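Side-chain contacts in Non-sulfated chondroitin lyase E66 (Autographa californica nucleopolyhedrovirus, PDB 3VSN), which cleaves non-sulfated chondroitin as a lyase of the viral envelope, is essential for oral infectivity and may help breach the chondroitin sulfate barrier of the host midgut: residues A[376-379]-A[385-388]; A[388-393]-A[455-460]; A[475-480]-A[509-514]; A[491-496]-A[503-508]; A[525-528]-A[534-537]. All coordinates share one frame; numbering follows the deposited sequence.

Interaction 1: residues A[376-379]-A[385-388]; sequences INYN and FESG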
# COMPACT_ATOMS: atom_id res chain seq x y z
N ILE A 376 -7.58 -10.95 7.10
CA ILE A 376 -7.27 -10.90 8.53
C ILE A 376 -6.17 -9.86 8.69
O ILE A 376 -5.05 -10.08 8.24
CB ILE A 376 -6.79 -12.26 9.06
CG1 ILE A 376 -7.81 -13.36 8.73
CG2 ILE A 376 -6.49 -12.19 10.56
CD1 ILE A 376 -7.30 -14.77 8.93
N ASN A 377 -6.49 -8.74 9.32
CA ASN A 377 -5.49 -7.69 9.54
C ASN A 377 -4.75 -7.92 10.85
O ASN A 377 -5.23 -8.66 11.71
CB ASN A 377 -6.13 -6.29 9.50
CG ASN A 377 -5.19 -5.23 8.94
OD1 ASN A 377 -4.01 -5.49 8.70
ND2 ASN A 377 -5.72 -4.04 8.72
N TYR A 378 -3.59 -7.29 10.99
CA TYR A 378 -2.76 -7.46 12.18
C TYR A 378 -3.31 -6.69 13.38
O TYR A 378 -4.05 -5.71 13.22
CB TYR A 378 -1.32 -7.01 11.90
CG TYR A 378 -0.71 -7.66 10.68
CD1 TYR A 378 -0.20 -8.96 10.73
CD2 TYR A 378 -0.66 -6.98 9.46
CE1 TYR A 378 0.34 -9.56 9.61
CE2 TYR A 378 -0.11 -7.57 8.33
CZ TYR A 378 0.38 -8.86 8.41
OH TYR A 378 0.92 -9.45 7.30
N ASN A 379 -2.97 -7.16 14.57
CA ASN A 379 -3.16 -6.39 15.80
C ASN A 379 -1.85 -6.40 16.60
O ASN A 379 -0.86 -6.99 16.16
CB ASN A 379 -4.37 -6.90 16.61
CG ASN A 379 -4.24 -8.35 17.02
OD1 ASN A 379 -3.29 -8.73 17.71
ND2 ASN A 379 -5.21 -9.17 16.62
N PHE A 385 4.31 -11.33 13.49
CA PHE A 385 4.32 -12.65 12.87
C PHE A 385 3.70 -12.64 11.47
O PHE A 385 2.60 -12.14 11.27
CB PHE A 385 3.59 -13.66 13.77
CG PHE A 385 4.02 -13.59 15.21
CD1 PHE A 385 5.18 -14.23 15.63
CD2 PHE A 385 3.27 -12.87 16.14
CE1 PHE A 385 5.59 -14.16 16.95
CE2 PHE A 385 3.68 -12.80 17.47
CZ PHE A 385 4.83 -13.44 17.87
N GLU A 386 4.44 -13.19 10.52
CA GLU A 386 3.98 -13.35 9.14
C GLU A 386 4.96 -14.26 8.42
O GLU A 386 6.14 -14.34 8.81
CB GLU A 386 3.89 -11.99 8.44
CG GLU A 386 3.33 -12.04 7.02
CD GLU A 386 1.98 -12.72 6.95
OE1 GLU A 386 0.97 -12.07 7.30
OE2 GLU A 386 1.93 -13.91 6.55
N SER A 387 4.48 -14.95 7.39
CA SER A 387 5.34 -15.76 6.54
C SER A 387 6.54 -14.93 6.12
O SER A 387 6.39 -13.79 5.64
CB SER A 387 4.57 -16.23 5.30
OG SER A 387 3.48 -17.05 5.66
N GLY A 388 7.73 -15.48 6.31
CA GLY A 388 8.97 -14.80 5.93
C GLY A 388 9.73 -14.13 7.06
O GLY A 388 10.92 -13.90 6.94
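Tyr378 reaches across to Glu386 and donates a hydrogen bond from its hydroxyl to the carboxylate. The bond from Tyr378 OH to Glu386 OE1 is 2.6 Å long. OE1 lies at the edge of the tyrosine ring, near its plane, while the carboxylate plane is turned 78° from the ring. The hydroxyl meets OE1 on its anti side, somewhat out of the carboxylate plane. Glu386 CG stands anti to the backbone N (chi1 -176°), and a bend at chi2 turns the carboxylate to the phenol.

This polar end is the tight part of the contact. The second carboxylate oxygen, Glu386 OE2, accepts the backbone N-H of Ser387 at 2.9 Å and forms a salt bridge with Arg367. The carboxylate is thus held at both oxygens, and the arginine probably favours its charged form. Both segments belong to the irregular connection between strand 367-370 and strand 390-391, so the bond ties two points of one loop together. Trp369 and Leu361 touch both Tyr378 and Glu386.

The rest is looser. Tyr378 CE1 comes no nearer than 3.8 Å to Phe385 O, at an oblique angle to the ring. On the partly exposed side, Asn377 turns to its own neighbourhood. Its OD1 accepts the N-H of Tyr378 from above the carbonyl plane at 2.9 Å, and its ND2 bonds to Thr303.

Interaction 2: residues A[388-393]-A[455-460]; sequences GIILQS and QLYYNI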
# COMPACT_ATOMS: atom_id res chain seq x y z
N GLY A 388 7.73 -15.48 6.31
CA GLY A 388 8.97 -14.80 5.93
C GLY A 388 9.73 -14.13 7.06
O GLY A 388 10.92 -13.90 6.94
N ILE A 389 9.03 -13.79 8.15
CA ILE A 389 9.68 -13.09 9.27
C ILE A 389 10.68 -13.99 10.01
O ILE A 389 10.37 -15.13 10.35
CB ILE A 389 8.65 -12.47 10.25
CG1 ILE A 389 7.85 -11.35 9.55
CG2 ILE A 389 9.35 -11.93 11.50
CD1 ILE A 389 6.85 -10.62 10.43
N ILE A 390 11.89 -13.48 10.20
CA ILE A 390 12.91 -14.17 10.98
C ILE A 390 12.80 -13.68 12.42
O ILE A 390 12.92 -12.48 12.69
CB ILE A 390 14.34 -13.93 10.44
CG1 ILE A 390 14.46 -14.36 8.97
CG2 ILE A 390 15.37 -14.68 11.29
CD1 ILE A 390 15.71 -13.88 8.28
N LEU A 391 12.56 -14.61 13.35
CA LEU A 391 12.42 -14.29 14.77
C LEU A 391 13.72 -14.57 15.51
O LEU A 391 14.40 -15.57 15.24
CB LEU A 391 11.30 -15.12 15.41
CG LEU A 391 9.88 -15.00 14.85
CD1 LEU A 391 8.95 -15.93 15.61
CD2 LEU A 391 9.37 -13.56 14.92
N GLN A 392 14.06 -13.68 16.44
CA GLN A 392 15.31 -13.77 17.19
C GLN A 392 15.07 -14.18 18.64
O GLN A 392 16.02 -14.39 19.40
CB GLN A 392 16.07 -12.45 17.14
CG GLN A 392 16.59 -12.08 15.75
CD GLN A 392 17.44 -10.82 15.77
OE1 GLN A 392 18.35 -10.69 16.60
NE2 GLN A 392 17.16 -9.91 14.85
N SER A 393 13.80 -14.28 19.02
CA SER A 393 13.40 -14.73 20.35
C SER A 393 12.13 -15.57 20.23
O SER A 393 11.49 -15.59 19.17
CB SER A 393 13.18 -13.54 21.28
OG SER A 393 12.14 -12.70 20.78
N GLN A 455 10.62 -19.03 -1.44
CA GLN A 455 11.42 -18.17 -0.58
C GLN A 455 12.64 -18.91 -0.05
O GLN A 455 12.51 -19.96 0.57
CB GLN A 455 10.59 -17.62 0.60
CG GLN A 455 11.40 -16.82 1.63
CD GLN A 455 12.00 -15.54 1.08
OE1 GLN A 455 11.40 -14.88 0.23
NE2 GLN A 455 13.18 -15.17 1.57
N LEU A 456 13.82 -18.35 -0.31
CA LEU A 456 15.06 -18.86 0.26
C LEU A 456 15.77 -17.72 0.99
O LEU A 456 16.04 -16.68 0.39
CB LEU A 456 15.98 -19.44 -0.82
CG LEU A 456 17.44 -19.74 -0.42
CD1 LEU A 456 17.53 -20.86 0.61
CD2 LEU A 456 18.29 -20.08 -1.64
N TYR A 457 16.06 -17.92 2.27
CA TYR A 457 17.00 -17.06 2.97
C TYR A 457 18.28 -17.85 3.14
O TYR A 457 18.24 -19.01 3.53
CB TYR A 457 16.50 -16.70 4.37
CG TYR A 457 15.41 -15.66 4.49
CD1 TYR A 457 15.65 -14.31 4.23
CD2 TYR A 457 14.15 -16.02 4.96
CE1 TYR A 457 14.65 -13.35 4.40
CE2 TYR A 457 13.15 -15.09 5.13
CZ TYR A 457 13.39 -13.75 4.85
OH TYR A 457 12.38 -12.83 5.02
N TYR A 458 19.42 -17.22 2.84
CA TYR A 458 20.71 -17.80 3.20
C TYR A 458 21.62 -16.72 3.75
O TYR A 458 21.33 -15.53 3.63
CB TYR A 458 21.34 -18.55 2.01
CG TYR A 458 21.77 -17.67 0.86
CD1 TYR A 458 20.89 -17.39 -0.19
CD2 TYR A 458 23.06 -17.13 0.80
CE1 TYR A 458 21.29 -16.59 -1.26
CE2 TYR A 458 23.46 -16.33 -0.26
CZ TYR A 458 22.57 -16.07 -1.29
OH TYR A 458 22.97 -15.27 -2.34
N ASN A 459 22.73 -17.14 4.36
CA ASN A 459 23.64 -16.23 5.06
C ASN A 459 22.91 -15.34 6.07
O ASN A 459 23.22 -14.15 6.20
CB ASN A 459 24.46 -15.38 4.07
CG ASN A 459 25.45 -16.21 3.27
OD1 ASN A 459 25.60 -17.41 3.48
ND2 ASN A 459 26.12 -15.56 2.33
N ILE A 460 21.93 -15.92 6.77
CA ILE A 460 21.25 -15.24 7.86
C ILE A 460 22.24 -15.10 9.01
O ILE A 460 22.84 -16.09 9.46
CB ILE A 460 20.01 -16.02 8.37
CG1 ILE A 460 18.96 -16.19 7.26
CG2 ILE A 460 19.40 -15.34 9.59
CD1 ILE A 460 17.89 -17.20 7.61
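Tyr457 meets the 388-393 segment in two ways, through its hydroxyl and through a ring face. The polar contact is a hydrogen bond from Tyr457 OH to the carbonyl O of Gly388, 2.6 Å long. Gly388 O lies near the ring plane, at the edge. The hydroxyl approaches this oxygen tilted 32° from the carbonyl plane. A buried backbone carbonyl is satisfied in this way by a buried phenol.

The CH-pi contact comes from Ile390. Its CD1 sits 3.9 Å from the centroid of the Tyr457 ring and only 5° off the ring normal. The methyl is therefore centred over the face. Ile390 CG1 lies beside the backbone N (chi1 -57°), and the extended second torsion carries CD1 out over the ring. Across the ring, on the opposite face, Gln455 NE2 lies 3.4 Å above the plane, and Ser444 accepts a hydrogen bond from this amide nitrogen. Phe442 packs edge-to-face with Tyr457.

The contact links two antiparallel sheets of the beta-sandwich region. Strand 390-391 edges the four-stranded sheet, and strand 452-461 runs within the seven-stranded one. Strand 452-461 turns a corner at a G1 beta bulge, where Asn459 and Ile460 both face Ala550.

Purely apolar contact completes the interface. Ile390 CD1 and Ile460 CD1 meet tip to tip at 4.0 Å. Met364 touches both Ile390 and Tyr457.

Interaction 3: residues A[475-480]-A[509-514]; sequences IVLSRD and VVCHRV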
# COMPACT_ATOMS: atom_id res chain seq x y z
N ILE A 475 9.57 -17.90 10.00
CA ILE A 475 8.15 -18.23 9.95
C ILE A 475 7.77 -18.64 8.53
O ILE A 475 8.04 -17.93 7.56
CB ILE A 475 7.28 -17.05 10.43
CG1 ILE A 475 7.63 -16.71 11.89
CG2 ILE A 475 5.79 -17.36 10.29
CD1 ILE A 475 6.94 -15.47 12.42
N VAL A 476 7.15 -19.82 8.42
CA VAL A 476 6.65 -20.32 7.14
C VAL A 476 5.15 -20.01 7.00
O VAL A 476 4.71 -19.53 5.95
CB VAL A 476 6.93 -21.84 7.00
CG1 VAL A 476 6.30 -22.41 5.73
CG2 VAL A 476 8.43 -22.10 7.00
N LEU A 477 4.38 -20.29 8.05
CA LEU A 477 2.95 -19.99 8.09
C LEU A 477 2.60 -19.48 9.48
O LEU A 477 3.12 -19.98 10.48
CB LEU A 477 2.10 -21.23 7.80
CG LEU A 477 1.26 -21.40 6.52
CD1 LEU A 477 0.17 -22.43 6.77
CD2 LEU A 477 0.66 -20.11 5.99
N SER A 478 1.69 -18.51 9.53
CA SER A 478 1.24 -17.94 10.79
C SER A 478 -0.28 -17.80 10.78
O SER A 478 -0.88 -17.58 9.73
CB SER A 478 1.89 -16.58 11.03
OG SER A 478 1.63 -15.70 9.95
N ARG A 479 -0.90 -17.92 11.96
CA ARG A 479 -2.33 -17.68 12.08
C ARG A 479 -2.70 -17.00 13.39
O ARG A 479 -2.13 -17.30 14.44
CB ARG A 479 -3.15 -18.96 11.87
CG ARG A 479 -3.27 -19.88 13.08
CD ARG A 479 -4.19 -21.06 12.81
NE ARG A 479 -4.20 -21.99 13.94
CZ ARG A 479 -5.13 -22.01 14.89
NH1 ARG A 479 -6.15 -21.15 14.85
NH2 ARG A 479 -5.06 -22.89 15.88
N ASP A 480 -3.64 -16.06 13.28
CA ASP A 480 -4.29 -15.43 14.42
C ASP A 480 -5.32 -16.45 14.92
O ASP A 480 -6.30 -16.74 14.22
CB ASP A 480 -4.97 -14.14 13.94
CG ASP A 480 -5.71 -13.39 15.04
OD1 ASP A 480 -6.19 -14.02 16.01
OD2 ASP A 480 -5.84 -12.16 14.92
N VAL A 509 -4.09 -20.75 1.75
CA VAL A 509 -2.67 -20.83 1.42
C VAL A 509 -2.08 -22.09 2.04
O VAL A 509 -2.38 -22.42 3.19
CB VAL A 509 -1.90 -19.57 1.89
CG1 VAL A 509 -0.42 -19.69 1.57
CG2 VAL A 509 -2.47 -18.32 1.22
N VAL A 510 -1.24 -22.79 1.28
CA VAL A 510 -0.65 -24.06 1.69
C VAL A 510 0.88 -23.92 1.69
O VAL A 510 1.44 -23.34 0.77
CB VAL A 510 -1.07 -25.20 0.74
CG1 VAL A 510 -0.53 -26.54 1.20
CG2 VAL A 510 -2.58 -25.25 0.61
N CYS A 511 1.54 -24.45 2.73
CA CYS A 511 3.00 -24.36 2.83
C CYS A 511 3.71 -25.70 2.63
O CYS A 511 3.16 -26.77 2.95
CB CYS A 511 3.42 -23.72 4.16
SG CYS A 511 3.20 -24.75 5.63
N HIS A 512 4.93 -25.62 2.09
CA HIS A 512 5.82 -26.77 1.89
C HIS A 512 7.24 -26.36 2.12
O HIS A 512 7.63 -25.23 1.82
CB HIS A 512 5.69 -27.29 0.45
CG HIS A 512 4.33 -27.86 0.13
ND1 HIS A 512 3.99 -29.12 0.43
CD2 HIS A 512 3.23 -27.29 -0.50
CE1 HIS A 512 2.72 -29.35 0.02
NE2 HIS A 512 2.26 -28.23 -0.54
N ARG A 513 8.04 -27.28 2.67
CA ARG A 513 9.49 -27.10 2.75
C ARG A 513 10.07 -27.37 1.36
O ARG A 513 9.57 -28.23 0.63
CB ARG A 513 10.07 -28.07 3.79
CG ARG A 513 11.59 -28.21 3.81
CD ARG A 513 12.04 -29.16 4.91
NE ARG A 513 13.48 -29.41 4.87
CZ ARG A 513 14.05 -30.40 4.19
NH1 ARG A 513 15.37 -30.53 4.20
NH2 ARG A 513 13.31 -31.27 3.51
N VAL A 514 11.09 -26.61 0.97
CA VAL A 514 11.79 -26.84 -0.29
C VAL A 514 13.24 -27.22 -0.00
O VAL A 514 14.06 -26.36 0.33
CB VAL A 514 11.72 -25.62 -1.24
CG1 VAL A 514 12.48 -25.88 -2.53
CG2 VAL A 514 10.27 -25.25 -1.54
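Val476 and Leu477 both pack against Cys511, which is the centre of this buried contact. Val476 comes first along the strand. Its CG1 branch stands anti to the backbone N (chi1 175°) and presses on Cys511 CB at 3.5 Å. The same methyl lies 3.9 Å from Cys511 SG. The other neighbours of Val476 include Leu524 and Gln538.

Leu477 follows directly and also turns toward the 509-514 strand. Two consecutive residues can do this because Val476 and Leu477 both face Val536 in a classic beta bulge, where the chain turns a corner. Leu477 CG is 4.0 Å from Cys511 CB, and its CD1 is 4.0 Å from Cys511 SG. CD1 also comes within 4.4 Å of the carbonyl O of Val509, at the looser end of the contact. With chi1 at 72° the Cys511 sulfur sits between its own backbone N and carbonyl carbon, where it touches both Val476 CG1 and Leu477 CG.

Further on, a salt bridge from Arg479 to Glu534 ties this strand to its neighbour in the sheet. Strands 472-480 and 509-513 belong to different antiparallel sheets, so the contact is a face-to-face one between sheets. No hydrogen bond crosses it. Cohesion between the two segments therefore rests on van der Waals contact and the burial of apolar surface.

Interaction 4: residues A[491-496]-A[503-508]; sequences EAQRIN and GTTFNG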
# COMPACT_ATOMS: atom_id res chain seq x y z
N GLU A 491 -1.03 -28.03 14.58
CA GLU A 491 -0.61 -29.28 15.21
C GLU A 491 -1.50 -30.45 14.82
O GLU A 491 -1.00 -31.54 14.53
CB GLU A 491 -0.49 -29.13 16.73
CG GLU A 491 0.36 -30.22 17.37
CD GLU A 491 1.06 -29.77 18.64
OE1 GLU A 491 0.37 -29.36 19.59
OE2 GLU A 491 2.31 -29.84 18.69
N ALA A 492 -2.82 -30.24 14.80
CA ALA A 492 -3.76 -31.27 14.38
C ALA A 492 -3.55 -31.68 12.91
O ALA A 492 -3.59 -32.86 12.58
CB ALA A 492 -5.20 -30.83 14.61
N GLN A 493 -3.30 -30.69 12.05
CA GLN A 493 -2.98 -30.95 10.64
C GLN A 493 -1.72 -31.80 10.52
O GLN A 493 -1.68 -32.75 9.74
CB GLN A 493 -2.82 -29.65 9.86
CG GLN A 493 -4.11 -28.90 9.57
CD GLN A 493 -3.91 -27.75 8.60
OE1 GLN A 493 -3.37 -27.93 7.51
NE2 GLN A 493 -4.33 -26.56 9.01
N ARG A 494 -0.69 -31.44 11.28
CA ARG A 494 0.57 -32.19 11.31
C ARG A 494 0.33 -33.66 11.68
O ARG A 494 0.75 -34.56 10.94
CB ARG A 494 1.57 -31.55 12.27
CG ARG A 494 2.92 -32.25 12.34
CD ARG A 494 3.73 -31.75 13.54
NE ARG A 494 5.09 -32.31 13.57
CZ ARG A 494 6.12 -31.81 12.90
NH1 ARG A 494 5.97 -30.74 12.12
NH2 ARG A 494 7.32 -32.37 13.01
N ILE A 495 -0.34 -33.90 12.80
CA ILE A 495 -0.59 -35.26 13.29
C ILE A 495 -1.43 -36.07 12.30
O ILE A 495 -1.16 -37.26 12.08
CB ILE A 495 -1.23 -35.27 14.70
CG1 ILE A 495 -0.35 -34.52 15.72
CG2 ILE A 495 -1.52 -36.69 15.17
CD1 ILE A 495 1.06 -35.04 15.86
N ASN A 496 -2.43 -35.42 11.70
CA ASN A 496 -3.26 -36.05 10.67
C ASN A 496 -2.45 -36.43 9.43
O ASN A 496 -2.81 -37.37 8.71
CB ASN A 496 -4.43 -35.15 10.28
CG ASN A 496 -5.57 -35.22 11.27
OD1 ASN A 496 -5.63 -36.11 12.11
ND2 ASN A 496 -6.50 -34.27 11.17
N GLY A 503 2.36 -29.39 3.63
CA GLY A 503 0.98 -29.24 3.17
C GLY A 503 0.03 -28.65 4.19
O GLY A 503 -1.19 -28.74 4.04
N THR A 504 0.56 -28.02 5.24
CA THR A 504 -0.28 -27.33 6.22
C THR A 504 -0.99 -26.16 5.54
O THR A 504 -0.39 -25.44 4.75
CB THR A 504 0.53 -26.85 7.44
OG1 THR A 504 1.12 -27.99 8.07
CG2 THR A 504 -0.35 -26.13 8.45
N THR A 505 -2.28 -25.99 5.86
CA THR A 505 -3.14 -25.01 5.20
C THR A 505 -3.67 -23.97 6.18
O THR A 505 -4.09 -24.31 7.30
CB THR A 505 -4.33 -25.71 4.51
OG1 THR A 505 -3.84 -26.74 3.64
CG2 THR A 505 -5.16 -24.72 3.70
N PHE A 506 -3.63 -22.71 5.78
CA PHE A 506 -4.40 -21.67 6.46
C PHE A 506 -4.92 -20.62 5.49
O PHE A 506 -4.16 -20.10 4.66
CB PHE A 506 -3.59 -20.99 7.58
CG PHE A 506 -4.38 -19.96 8.34
CD1 PHE A 506 -5.43 -20.35 9.17
CD2 PHE A 506 -4.11 -18.60 8.19
CE1 PHE A 506 -6.19 -19.41 9.85
CE2 PHE A 506 -4.87 -17.65 8.88
CZ PHE A 506 -5.90 -18.06 9.71
N ASN A 507 -6.21 -20.32 5.60
CA ASN A 507 -6.82 -19.19 4.88
C ASN A 507 -6.51 -19.21 3.38
O ASN A 507 -6.12 -18.19 2.80
CB ASN A 507 -6.39 -17.87 5.53
CG ASN A 507 -7.29 -16.70 5.18
OD1 ASN A 507 -8.42 -16.89 4.74
ND2 ASN A 507 -6.79 -15.49 5.37
N GLY A 508 -6.67 -20.38 2.76
CA GLY A 508 -6.48 -20.54 1.32
C GLY A 508 -5.03 -20.57 0.82
O GLY A 508 -4.78 -20.42 -0.37
O HOH W 1 -3.82 -29.36 5.24
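Gln493 grips the backbone of Thr505 with both ends of its side-chain amide. The N-H of Thr505 donates to Gln493 OE1 at 2.8 Å, and Gln493 NE2 donates to Thr505 O, also at 2.8 Å. The second bond is nearly straight, at 177°, with Thr505 O only 1° out of the amide plane. Both donors lie in the carbonyl plane of their acceptors, on a lone pair. This pairing fixes the rotation of the amide.

Around this pair, Gln493 OE1 also packs against Thr504, 3.6 Å from its CG2. Water 1 donates to Gln493 OE1 at 2.7 Å and to the carbonyl O of Gly503, and accepts from Thr505 OG1. The carboxamide oxygen thus accepts two hydrogen bonds.

The arrangement joins helix 490-496 to strand 504-506, an outermost strand of the seven-stranded sheet. Here the glutamine pairs with the strand backbone much as a neighbouring strand would.

Further out, the extended chain beyond CG carries the amide from the helix to the strand. Gln493 NE2 has a second acceptor in Leu488 O. Thr504 OG1 bonds to Ser501 O, while backbone bonds pair Gly503 and Thr504 with Cys511.

Interaction 5: residues A[525-528]-A[534-537]; sequences TVRS and ELVE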
# COMPACT_ATOMS: atom_id res chain seq x y z
N THR A 525 8.24 -27.18 11.78
CA THR A 525 7.77 -27.51 13.12
C THR A 525 6.73 -26.49 13.57
O THR A 525 6.68 -25.37 13.04
CB THR A 525 8.93 -27.58 14.14
OG1 THR A 525 9.73 -26.40 14.04
CG2 THR A 525 9.80 -28.81 13.89
N VAL A 526 5.91 -26.89 14.53
CA VAL A 526 4.78 -26.08 15.00
C VAL A 526 5.03 -25.53 16.40
O VAL A 526 5.50 -26.26 17.28
CB VAL A 526 3.47 -26.91 14.99
CG1 VAL A 526 2.31 -26.11 15.57
CG2 VAL A 526 3.14 -27.39 13.58
N ARG A 527 4.72 -24.25 16.60
CA ARG A 527 4.91 -23.61 17.90
C ARG A 527 3.96 -22.42 18.06
O ARG A 527 3.64 -21.75 17.08
CB ARG A 527 6.36 -23.13 18.05
CG ARG A 527 6.72 -22.56 19.41
CD ARG A 527 8.18 -22.14 19.45
NE ARG A 527 8.46 -21.07 18.48
CZ ARG A 527 8.35 -19.77 18.74
NH1 ARG A 527 7.96 -19.35 19.94
NH2 ARG A 527 8.61 -18.89 17.78
N SER A 528 3.52 -22.18 19.30
CA SER A 528 2.73 -20.99 19.64
C SER A 528 3.58 -19.98 20.43
O SER A 528 3.95 -20.25 21.58
CB SER A 528 1.49 -21.37 20.45
OG SER A 528 0.62 -22.18 19.69
N GLU A 534 -0.40 -19.08 16.28
CA GLU A 534 0.24 -20.38 16.02
C GLU A 534 1.11 -20.28 14.76
O GLU A 534 0.73 -19.60 13.79
CB GLU A 534 -0.81 -21.49 15.88
CG GLU A 534 -0.24 -22.90 15.98
CD GLU A 534 -1.26 -24.00 15.66
OE1 GLU A 534 -2.28 -23.71 14.99
OE2 GLU A 534 -1.03 -25.16 16.08
N LEU A 535 2.26 -20.94 14.78
CA LEU A 535 3.22 -20.87 13.68
C LEU A 535 3.63 -22.23 13.15
O LEU A 535 3.67 -23.21 13.89
CB LEU A 535 4.50 -20.16 14.13
CG LEU A 535 4.47 -18.78 14.79
CD1 LEU A 535 5.85 -18.45 15.34
CD2 LEU A 535 4.01 -17.70 13.82
N VAL A 536 3.93 -22.26 11.85
CA VAL A 536 4.79 -23.29 11.27
C VAL A 536 6.09 -22.55 10.98
O VAL A 536 6.08 -21.49 10.36
CB VAL A 536 4.21 -23.88 9.97
CG1 VAL A 536 5.18 -24.88 9.36
CG2 VAL A 536 2.86 -24.53 10.23
N GLU A 537 7.21 -23.10 11.46
CA GLU A 537 8.49 -22.39 11.34
C GLU A 537 9.64 -23.33 11.02
O GLU A 537 9.54 -24.55 11.19
CB GLU A 537 8.78 -21.59 12.62
CG GLU A 537 8.96 -22.45 13.87
CD GLU A 537 9.07 -21.66 15.17
OE1 GLU A 537 8.76 -20.45 15.18
OE2 GLU A 537 9.47 -22.25 16.19
O HOH W 2 12.05 -26.34 12.53
O HOH W 3 8.77 -24.94 16.09
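Arg527 and Glu537 lie on the same face of the hairpin, on the two partner strands and two residue pairs apart, so their salt bridge runs diagonally across it. The guanidinium meets the carboxylate side-on with two nitrogens, one to each oxygen. NE of Arg527 donates to Glu537 OE2 at 2.8 Å, and NH2 of Arg527 donates to Glu537 OE1 at 3.0 Å. Both oxygens lie close to the guanidinium plane, though the two flat groups are turned 33° apart. OE1 uses its syn lone pair, whereas NE meets OE2 on the syn side but 25° out of the carboxylate plane. A bend at chi3 (63°) brings the arginine head round to the acid. Glu537 OE2 also forms a salt bridge with Arg473, so the carboxylate probably stays charged.

Leu535 runs beside Arg527 and points the same way. Its CD1 lies 3.7 Å from Arg527 NH2, oblique to the guanidinium.

Strands 525-530 and 533-540 form an antiparallel beta hairpin, with strand 525-530 outermost in the four-stranded sheet. Thr525 with Glu537 and Arg527 with Leu535 are hydrogen-bonded pairs. Val526 with Val536 is the non-hydrogen-bonded pair between them.

These valines occupy the other face. Val526 CG2 and Val536 CG2 stand 4.4 Å apart, a loose contact, and Phe490 touches both residues. Val526 CG1 is closer to Glu534 OE2, at 3.5 Å. The carboxylate of Glu534 itself is held by Arg479 and by the N-H groups of Phe490 and Glu491.

Beside the salt bridge, water 3 donates to Glu537 OE2 at 2.8 Å and hydrogen-bonds to Thr525 OG1.

How the interactions relate
The five contacts occupy one side of the chain and are built round two facing antiparallel sheets. Interactions 2 and 3 each span both sheets, with centres about 13 Å apart. Interaction 5 lies within the four-stranded sheet, next to interaction 3, about 9 Å between centres. Interaction 4 is equally near interaction 3, because strands 504-506 and 509-513 are neighbours. Thr504 CG2 and Val536 CG2, 4.0 Å apart, bring interaction 4 against interaction 5. Interaction 1 runs into interaction 2 through Gly388, whose N meets Ile475 O of interaction 3 at 2.8 Å. Interaction 1 lies nearest the catalytic machinery: the Tyr378 side chain is about 12 Å from that of Arg300, the transition-state stabiliser. The others lie away from the annotated sites.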